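Local coordinates for protein putative xanthine dehydrogenase YAGS fad-binding subunit (Escherichia coli, PDB 5G5G) that probably serves as the molybdenum-binding subunit of the periplasmic aldehyde oxidase, carrying the pterin cytosine dinucleotide cofactor at which aldehydes are oxidised, at residues 187-199 and 259-272. Numbering follows the deposited sequence.
Sequences HMAMEPHASMAVW and ARAVKRPVKVMLPR
Ala189 O is gripped by two nitrogens of Arg272, NH1 and NH2, both reaching the one oxygen end-on from the guanidinium edge. Arg272 NH2 lies 2.8 Å from Ala189 O, in the carbonyl plane on a lone pair; NH1 is tilted 28° from that plane, and both N-H angles are well short of straight. With CG anti to the backbone N (chi1 -179°), the arginine bends at chi2 and chi3, which folds its end back to this loop. Arg272 NH2 also bonds to the backbone of another protein's chain. A leucine in its place would probably leave Ala189 O without both donors and let the 188-190 turn shift.

Beyond the loop, 194-199 and 266-269 run antiparallel, their axes 168° apart, as inner neighbours in a mixed sheet that strand 49-55 continues past 266-269. Ser195 and Val268 form a hydrogen-bonded pair, with Val268 N 2.9 Å from Ser195 O; Ala197 pairs likewise with Val266. Just past the paired strands, Leu270 N donates to His193 O at 2.8 Å. Pro192 CB packs on Met269 CG at 3.6 Å; Met269 shares its face of the sheet with Ala194 and Met196.

At the far end, Arg260 CB sits over one face of the Trp199 indole, 3.7 Å from the five-membered ring centroid, a CH-pi contact. Ala259 CB lies at the ring edge, 3.7 Å from Trp199 CD1, and Trp199 NE1 bonds to Ala256 O of the same helix, fixing the ring against helix 250-262.

Met190 touches the iron-sulfur cluster, and Ala189 CB comes within about 6 Å of the pterin cofactor. The two-nitrogen grip on Ala189 O therefore joins the turn that follows strand 266-269 to a loop that lies close to both the iron-sulfur cluster and the pterin cofactor, consistent with holding that loop in place.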
loop_
_atom_site.group_PDB
_atom_site.type_symbol
_atom_site.label_atom_id
_atom_site.label_comp_id
_atom_site.label_asym_id
_atom_site.label_seq_id
_atom_site.Cartn_x
_atom_site.Cartn_y
_atom_site.Cartn_z
ATOM N N HIS C 187 -0.857 3.902 -6.160
ATOM C CA HIS C 187 0.497 3.532 -5.731
ATOM C C HIS C 187 0.558 3.089 -4.274
ATOM O O HIS C 187 1.202 2.105 -3.912
ATOM C CB HIS C 187 1.470 4.668 -5.968
ATOM C CG HIS C 187 1.322 5.268 -7.315
ATOM N ND1 HIS C 187 0.386 6.262 -7.585
ATOM C CD2 HIS C 187 1.941 4.996 -8.481
ATOM C CE1 HIS C 187 0.444 6.555 -8.862
ATOM N NE2 HIS C 187 1.386 5.809 -9.426
ATOM N N MET C 188 -0.149 3.852 -3.438
ATOM C CA MET C 188 -0.179 3.608 -2.010
ATOM C C MET C 188 1.215 3.515 -1.399
ATOM O O MET C 188 1.476 2.717 -0.496
ATOM C CB MET C 188 -0.962 2.336 -1.656
ATOM C CG MET C 188 -2.321 2.208 -2.311
ATOM S SD MET C 188 -3.547 3.393 -1.738
ATOM C CE MET C 188 -3.877 2.864 -0.161
ATOM N N ALA C 189 2.143 4.358 -1.859
ATOM C CA ALA C 189 3.474 4.380 -1.240
ATOM C C ALA C 189 3.319 4.747 0.218
ATOM O O ALA C 189 2.498 5.619 0.555
ATOM C CB ALA C 189 4.385 5.392 -1.937
ATOM N N MET C 190 4.082 4.080 1.084
ATOM C CA MET C 190 3.790 4.172 2.514
ATOM C C MET C 190 4.104 5.546 3.050
ATOM O O MET C 190 3.489 5.943 4.015
ATOM C CB MET C 190 4.514 3.088 3.284
ATOM C CG MET C 190 3.939 2.815 4.672
ATOM S SD MET C 190 2.195 2.372 4.721
ATOM C CE MET C 190 2.134 1.101 3.511
ATOM N N GLU C 191 5.042 6.285 2.436
ATOM C CA GLU C 191 5.247 7.697 2.795
ATOM C C GLU C 191 4.294 8.563 1.992
ATOM O O GLU C 191 4.417 8.647 0.774
ATOM C CB GLU C 191 6.719 8.138 2.590
ATOM C CG GLU C 191 6.992 9.607 2.925
ATOM C CD GLU C 191 8.256 10.159 2.261
ATOM O OE1 GLU C 191 8.771 9.554 1.277
ATOM O OE2 GLU C 191 8.713 11.215 2.729
ATOM N N PRO C 192 3.393 9.285 2.689
ATOM C CA PRO C 192 2.564 10.238 1.994
ATOM C C PRO C 192 3.457 11.259 1.328
ATOM O O PRO C 192 4.509 11.642 1.899
ATOM C CB PRO C 192 1.753 10.903 3.165
ATOM C CG PRO C 192 1.659 9.852 4.221
ATOM C CD PRO C 192 3.041 9.201 4.120
ATOM N N HIS C 193 3.005 11.791 0.211
ATOM C CA HIS C 193 3.736 12.852 -0.445
ATOM C C HIS C 193 3.904 14.008 0.557
ATOM O O HIS C 193 2.965 14.404 1.237
ATOM C CB HIS C 193 2.980 13.384 -1.656
ATOM C CG HIS C 193 2.868 12.424 -2.786
ATOM N ND1 HIS C 193 2.124 11.271 -2.728
ATOM C CD2 HIS C 193 3.426 12.443 -4.017
ATOM C CE1 HIS C 193 2.219 10.632 -3.877
ATOM N NE2 HIS C 193 2.993 11.326 -4.681
ATOM N N ALA C 194 5.124 14.533 0.641
ATOM C CA ALA C 194 5.417 15.663 1.509
ATOM C C ALA C 194 6.607 16.483 1.074
ATOM O O ALA C 194 7.540 15.944 0.474
ATOM C CB ALA C 194 5.639 15.175 2.942
ATOM N N SER C 195 6.596 17.768 1.448
ATOM C CA SER C 195 7.680 18.686 1.105
ATOM C C SER C 195 7.815 19.750 2.179
ATOM O O SER C 195 6.822 20.128 2.845
ATOM C CB SER C 195 7.431 19.388 -0.248
ATOM O OG SER C 195 7.319 18.487 -1.343
ATOM N N MET C 196 9.013 20.259 2.333
ATOM C CA MET C 196 9.287 21.443 3.158
ATOM C C MET C 196 10.046 22.443 2.325
ATOM O O MET C 196 11.031 22.077 1.646
ATOM C CB MET C 196 10.090 21.086 4.410
ATOM C CG MET C 196 10.353 22.284 5.282
ATOM S SD MET C 196 11.085 21.902 6.873
ATOM C CE MET C 196 12.782 21.673 6.367
ATOM N N ALA C 197 9.598 23.702 2.357
ATOM C CA ALA C 197 10.261 24.786 1.609
ATOM C C ALA C 197 10.841 25.814 2.528
ATOM O O ALA C 197 10.200 26.191 3.501
ATOM C CB ALA C 197 9.304 25.437 0.661
ATOM N N VAL C 198 12.019 26.316 2.189
ATOM C CA VAL C 198 12.659 27.482 2.827
ATOM C C VAL C 198 13.138 28.378 1.692
ATOM O O VAL C 198 13.877 27.917 0.761
ATOM C CB VAL C 198 13.921 27.099 3.668
ATOM C CG1 VAL C 198 14.681 28.293 4.230
ATOM C CG2 VAL C 198 13.575 26.162 4.786
ATOM N N TRP C 199 12.764 29.646 1.770
ATOM C CA TRP C 199 13.356 30.682 0.893
ATOM C C TRP C 199 14.400 31.501 1.626
ATOM O O TRP C 199 14.212 31.848 2.796
ATOM C CB TRP C 199 12.316 31.628 0.331
ATOM C CG TRP C 199 11.294 31.018 -0.571
ATOM C CD1 TRP C 199 10.203 30.293 -0.180
ATOM C CD2 TRP C 199 11.266 31.041 -1.998
ATOM N NE1 TRP C 199 9.504 29.858 -1.285
ATOM C CE2 TRP C 199 10.111 30.348 -2.405
ATOM C CE3 TRP C 199 12.080 31.637 -2.986
ATOM C CZ2 TRP C 199 9.785 30.180 -3.736
ATOM C CZ3 TRP C 199 11.750 31.453 -4.306
ATOM C CH2 TRP C 199 10.617 30.753 -4.672
ATOM N N ALA C 259 5.699 29.190 1.757
ATOM C CA ALA C 259 6.876 29.670 2.472
ATOM C C ALA C 259 7.291 31.034 1.960
ATOM O O ALA C 259 7.767 31.843 2.705
ATOM C CB ALA C 259 8.030 28.651 2.308
ATOM N N ARG C 260 7.067 31.299 0.692
ATOM C CA ARG C 260 7.380 32.612 0.151
ATOM C C ARG C 260 6.383 33.693 0.689
ATOM O O ARG C 260 6.779 34.787 1.124
ATOM C CB ARG C 260 7.391 32.560 -1.373
ATOM C CG ARG C 260 7.809 33.893 -1.952
ATOM C CD ARG C 260 8.075 33.803 -3.424
ATOM N NE ARG C 260 6.872 33.399 -4.133
ATOM C CZ ARG C 260 6.796 33.209 -5.456
ATOM N NH1 ARG C 260 7.856 33.446 -6.293
ATOM N NH2 ARG C 260 5.635 32.825 -5.946
ATOM N N ALA C 261 5.104 33.347 0.720
ATOM C CA ALA C 261 4.082 34.266 1.274
ATOM C C ALA C 261 4.261 34.610 2.757
ATOM O O ALA C 261 4.102 35.754 3.131
ATOM C CB ALA C 261 2.711 33.687 1.055
ATOM N N VAL C 262 4.534 33.635 3.623
ATOM C CA VAL C 262 4.655 33.893 5.057
ATOM C C VAL C 262 6.068 34.183 5.522
ATOM O O VAL C 262 6.244 34.494 6.704
ATOM C CB VAL C 262 4.018 32.795 5.954
ATOM C CG1 VAL C 262 2.544 32.662 5.599
ATOM C CG2 VAL C 262 4.747 31.439 5.853
ATOM N N LYS C 263 7.032 34.170 4.606
ATOM C CA LYS C 263 8.431 34.528 4.913
ATOM C C LYS C 263 8.990 33.673 6.047
ATOM O O LYS C 263 9.651 34.143 6.974
ATOM C CB LYS C 263 8.536 36.048 5.162
ATOM C CG LYS C 263 8.311 36.848 3.885
ATOM C CD LYS C 263 8.210 38.348 4.133
ATOM C CE LYS C 263 8.233 39.134 2.815
ATOM N NZ LYS C 263 8.313 40.577 3.140
ATOM N N ARG C 264 8.675 32.390 5.962
ATOM C CA ARG C 264 8.981 31.420 6.986
ATOM C C ARG C 264 8.912 30.021 6.356
ATOM O O ARG C 264 8.104 29.841 5.435
ATOM C CB ARG C 264 7.920 31.568 8.067
ATOM C CG ARG C 264 8.111 30.669 9.210
ATOM C CD ARG C 264 7.179 31.172 10.293
ATOM N NE ARG C 264 6.957 30.109 11.246
ATOM C CZ ARG C 264 6.174 30.230 12.283
ATOM N NH1 ARG C 264 5.491 31.379 12.505
ATOM N NH2 ARG C 264 6.075 29.197 13.098
ATOM N N PRO C 265 9.725 29.043 6.820
ATOM C CA PRO C 265 9.615 27.701 6.213
ATOM C C PRO C 265 8.214 27.081 6.499
ATOM O O PRO C 265 7.575 27.376 7.528
ATOM C CB PRO C 265 10.703 26.874 6.907
ATOM C CG PRO C 265 11.633 27.868 7.481
ATOM C CD PRO C 265 10.849 29.126 7.763
ATOM N N VAL C 266 7.741 26.310 5.538
ATOM C CA VAL C 266 6.449 25.654 5.632
ATOM C C VAL C 266 6.623 24.228 5.160
ATOM O O VAL C 266 7.276 23.986 4.151
ATOM C CB VAL C 266 5.375 26.356 4.771
ATOM C CG1 VAL C 266 4.049 25.575 4.801
ATOM C CG2 VAL C 266 5.190 27.808 5.214
ATOM N N LYS C 267 6.036 23.293 5.892
ATOM C CA LYS C 267 5.978 21.896 5.444
ATOM C C LYS C 267 4.562 21.437 5.248
ATOM O O LYS C 267 3.645 21.880 5.953
ATOM C CB LYS C 267 6.749 20.971 6.364
ATOM C CG LYS C 267 6.342 20.954 7.779
ATOM C CD LYS C 267 7.292 20.024 8.521
ATOM C CE LYS C 267 6.804 19.601 9.856
ATOM N NZ LYS C 267 7.628 18.561 10.533
ATOM N N VAL C 268 4.379 20.637 4.230
ATOM C CA VAL C 268 3.066 20.192 3.752
ATOM C C VAL C 268 3.127 18.693 3.447
ATOM O O VAL C 268 4.016 18.254 2.712
ATOM C CB VAL C 268 2.684 20.906 2.437
ATOM C CG1 VAL C 268 1.343 20.391 1.907
ATOM C CG2 VAL C 268 2.615 22.420 2.656
ATOM N N MET C 269 2.219 17.923 4.031
ATOM C CA MET C 269 2.045 16.518 3.683
ATOM C C MET C 269 0.635 16.347 3.106
ATOM O O MET C 269 -0.329 16.951 3.622
ATOM C CB MET C 269 2.162 15.659 4.931
ATOM C CG MET C 269 2.065 14.169 4.662
ATOM S SD MET C 269 2.288 13.146 6.175
ATOM C CE MET C 269 3.815 13.859 6.707
ATOM N N LEU C 270 0.500 15.562 2.067
ATOM C CA LEU C 270 -0.842 15.230 1.545
ATOM C C LEU C 270 -1.445 14.160 2.471
ATOM O O LEU C 270 -0.889 13.063 2.606
ATOM C CB LEU C 270 -0.768 14.713 0.123
ATOM C CG LEU C 270 -0.037 15.603 -0.888
ATOM C CD1 LEU C 270 -0.215 15.039 -2.291
ATOM C CD2 LEU C 270 -0.616 16.964 -0.830
ATOM N N PRO C 271 -2.571 14.452 3.103
ATOM C CA PRO C 271 -3.162 13.424 3.987
ATOM C C PRO C 271 -3.538 12.172 3.187
ATOM O O PRO C 271 -3.986 12.305 2.037
ATOM C CB PRO C 271 -4.412 14.120 4.515
ATOM C CG PRO C 271 -4.184 15.599 4.294
ATOM C CD PRO C 271 -3.311 15.715 3.106
ATOM N N ARG C 272 -3.365 10.989 3.792
ATOM C CA ARG C 272 -3.599 9.726 3.101
ATOM C C ARG C 272 -4.982 9.711 2.381
ATOM O O ARG C 272 -5.042 9.276 1.216
ATOM C CB ARG C 272 -3.440 8.523 4.042
ATOM C CG ARG C 272 -3.649 7.175 3.379
ATOM C CD ARG C 272 -2.684 6.887 2.257
ATOM N NE ARG C 272 -1.350 6.789 2.786
ATOM C CZ ARG C 272 -0.257 6.596 2.075
ATOM N NH1 ARG C 272 -0.324 6.516 0.733
ATOM N NH2 ARG C 272 0.903 6.495 2.719
HETATM O O HOH W 1 10.857 30.658 3.708
#